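Local coordinates for uricase (Bacillus fastidiosus, PDB 4R8X) that catalyses the oxidation of urate to 5-hydroxyisourate, the first step on the route from urate to (S)-allantoin in purine breakdown, at the interface of chains A and B. Numbering follows the deposited sequence. Chains: chain A/B, Uricase.

The interface of chains A and B. Residues chain A 172-174, 236-237; chain B 134-135.
An antiparallel beta bridge between subunits pairs A:Lys173, the last residue of strand 161-173, with B:Val135, the first of strand 135-138. The backbone N of A:Val174 donates to the carbonyl O of B:Leu134 at 3.3 Å, in a nearly straight bond (159° at H) that closes the strand's end onto the neighbouring chain. CG2 of A:Val174 lies against the same oxygen. Beside this bond, B:Val135 pushes its two methyls between the strand and helix 225-238 of chain A. CG1 of B:Val135, anti to the backbone N (chi1 173°), points to the A:Phe236 ring, 3.7 Å from CD2. CG2 of B:Val135 turns to CA of A:His237, 3.7 Å away, and packs along the aliphatic stem of A:Lys173. The lysine runs out fully extended from a CG anti to its own N (chi1 -176°), passing CD over the rim of one face of A:Phe236. NZ of A:Lys173, the terminal amine, then donates to the carbonyl O of A:Phe236 at 2.9 Å, tying strand to helix within the subunit. Cut back to alanine, the residue is likely to leave that helix carbonyl without its amine partner and to open a gap where CG and the chain beyond pack beside CG2 of B:Val135 and the A:Phe236 ring. Farther along, the side chains of B:Leu134 and A:His237 meet at roughly a right angle, with CD1 of B:Leu134 over one face of the imidazole, 4.0 Å from CE1 of A:His237. The patch thus sits where a strand end and the C-terminal turn of a helix in one subunit receive the start of a short strand from the other, and the two-fold symmetry of the A/B interface repeats it with the chains exchanged.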
ATOM      1  N   ILE A 172       1.040  15.172 -15.287  1.00 13.92           N
ATOM      2  CA  ILE A 172       0.202  16.337 -15.069  1.00 14.00           C
ATOM      3  C   ILE A 172       0.480  17.329 -16.181  1.00 15.70           C
ATOM      4  O   ILE A 172       1.623  17.498 -16.608  1.00 15.47           O
ATOM      5  CB  ILE A 172       0.495  17.013 -13.703  1.00 13.55           C
ATOM      6  CG1 ILE A 172      -0.475  18.166 -13.452  1.00 15.44           C
ATOM      7  CG2 ILE A 172       1.928  17.530 -13.631  1.00 14.80           C
ATOM      8  CD1 ILE A 172      -1.822  17.734 -12.969  1.00 17.46           C
ATOM      9  N   LYS A 173      -0.575  17.965 -16.670  1.00 17.22           N
ATOM     10  CA  LYS A 173      -0.423  19.123 -17.529  1.00 19.42           C
ATOM     11  C   LYS A 173      -1.057  20.277 -16.792  1.00 22.88           C
ATOM     12  O   LYS A 173      -2.258  20.263 -16.533  1.00 22.71           O
ATOM     13  CB  LYS A 173      -1.117  18.908 -18.868  1.00 19.92           C
ATOM     14  CG  LYS A 173      -0.932  20.046 -19.862  1.00 20.00           C
ATOM     15  CD  LYS A 173      -1.471  19.665 -21.235  1.00 19.60           C
ATOM     16  CE  LYS A 173      -1.065  20.680 -22.293  1.00 18.57           C
ATOM     17  NZ  LYS A 173      -1.615  20.325 -23.642  1.00 17.16           N
ATOM     18  N   VAL A 174      -0.231  21.253 -16.431  1.00 26.07           N
ATOM     19  CA  VAL A 174      -0.645  22.338 -15.548  0.65 28.03           C
ATOM     20  C   VAL A 174      -1.875  23.091 -16.051  0.42 27.85           C
ATOM     21  O   VAL A 174      -2.763  23.435 -15.276  1.00 29.84           O
ATOM     22  CB  VAL A 174       0.508  23.340 -15.322  0.69 29.75           C
ATOM     23  CG1 VAL A 174       1.463  22.824 -14.257  1.00 29.75           C
ATOM     24  CG2 VAL A 174       1.244  23.604 -16.627  1.00 31.38           C
ATOM     25  N   PHE A 236       0.388  14.544 -25.197  1.00 13.87           N
ATOM     26  CA  PHE A 236      -0.181  15.247 -24.039  1.00 14.93           C
ATOM     27  C   PHE A 236       0.324  16.695 -23.995  1.00 14.52           C
ATOM     28  O   PHE A 236      -0.447  17.630 -23.768  1.00 14.85           O
ATOM     29  CB  PHE A 236       0.187  14.506 -22.752  1.00 15.05           C
ATOM     30  CG  PHE A 236      -0.606  14.928 -21.543  1.00 14.79           C
ATOM     31  CD1 PHE A 236      -1.912  15.369 -21.655  1.00 15.50           C
ATOM     32  CD2 PHE A 236      -0.032  14.867 -20.282  1.00 14.62           C
ATOM     33  CE1 PHE A 236      -2.630  15.738 -20.537  1.00 14.21           C
ATOM     34  CE2 PHE A 236      -0.741  15.239 -19.159  1.00 14.21           C
ATOM     35  CZ  PHE A 236      -2.045  15.674 -19.287  1.00 14.14           C
ATOM     36  N   HIS A 237       1.614  16.871 -24.254  1.00 15.00           N
ATOM     37  CA  HIS A 237       2.238  18.190 -24.319  1.00 15.86           C
ATOM     38  C   HIS A 237       1.646  19.072 -25.416  1.00 16.42           C
ATOM     39  O   HIS A 237       1.309  20.227 -25.175  1.00 17.09           O
ATOM     40  CB  HIS A 237       3.745  18.010 -24.536  1.00 16.85           C
ATOM     41  CG  HIS A 237       4.486  19.278 -24.832  1.00 17.06           C
ATOM     42  ND1 HIS A 237       5.134  20.007 -23.857  1.00 17.13           N
ATOM     43  CD2 HIS A 237       4.714  19.927 -26.000  1.00 18.37           C
ATOM     44  CE1 HIS A 237       5.715  21.057 -24.408  1.00 17.24           C
ATOM     45  NE2 HIS A 237       5.477  21.032 -25.708  1.00 17.72           N
TER
ATOM     46  N   LEU B 134       5.315  22.227 -19.873  1.00 20.40           N
ATOM     47  CA  LEU B 134       3.872  22.102 -19.678  1.00 20.50           C
ATOM     48  C   LEU B 134       3.468  20.816 -18.955  1.00 19.57           C
ATOM     49  O   LEU B 134       2.506  20.799 -18.186  1.00 20.18           O
ATOM     50  CB  LEU B 134       3.165  22.142 -21.034  1.00 21.89           C
ATOM     51  CG  LEU B 134       3.446  23.386 -21.877  1.00 24.03           C
ATOM     52  CD1 LEU B 134       2.700  23.335 -23.212  1.00 24.85           C
ATOM     53  CD2 LEU B 134       3.083  24.628 -21.084  1.00 25.76           C
ATOM     54  N   VAL B 135       4.197  19.737 -19.216  1.00 17.48           N
ATOM     55  CA  VAL B 135       3.827  18.423 -18.710  1.00 17.32           C
ATOM     56  C   VAL B 135       4.950  17.870 -17.855  1.00 16.07           C
ATOM     57  O   VAL B 135       6.121  18.000 -18.212  1.00 15.76           O
ATOM     58  CB  VAL B 135       3.529  17.449 -19.878  1.00 18.16           C
ATOM     59  CG1 VAL B 135       3.308  16.027 -19.375  1.00 18.63           C
ATOM     60  CG2 VAL B 135       2.325  17.926 -20.676  1.00 19.55           C
TER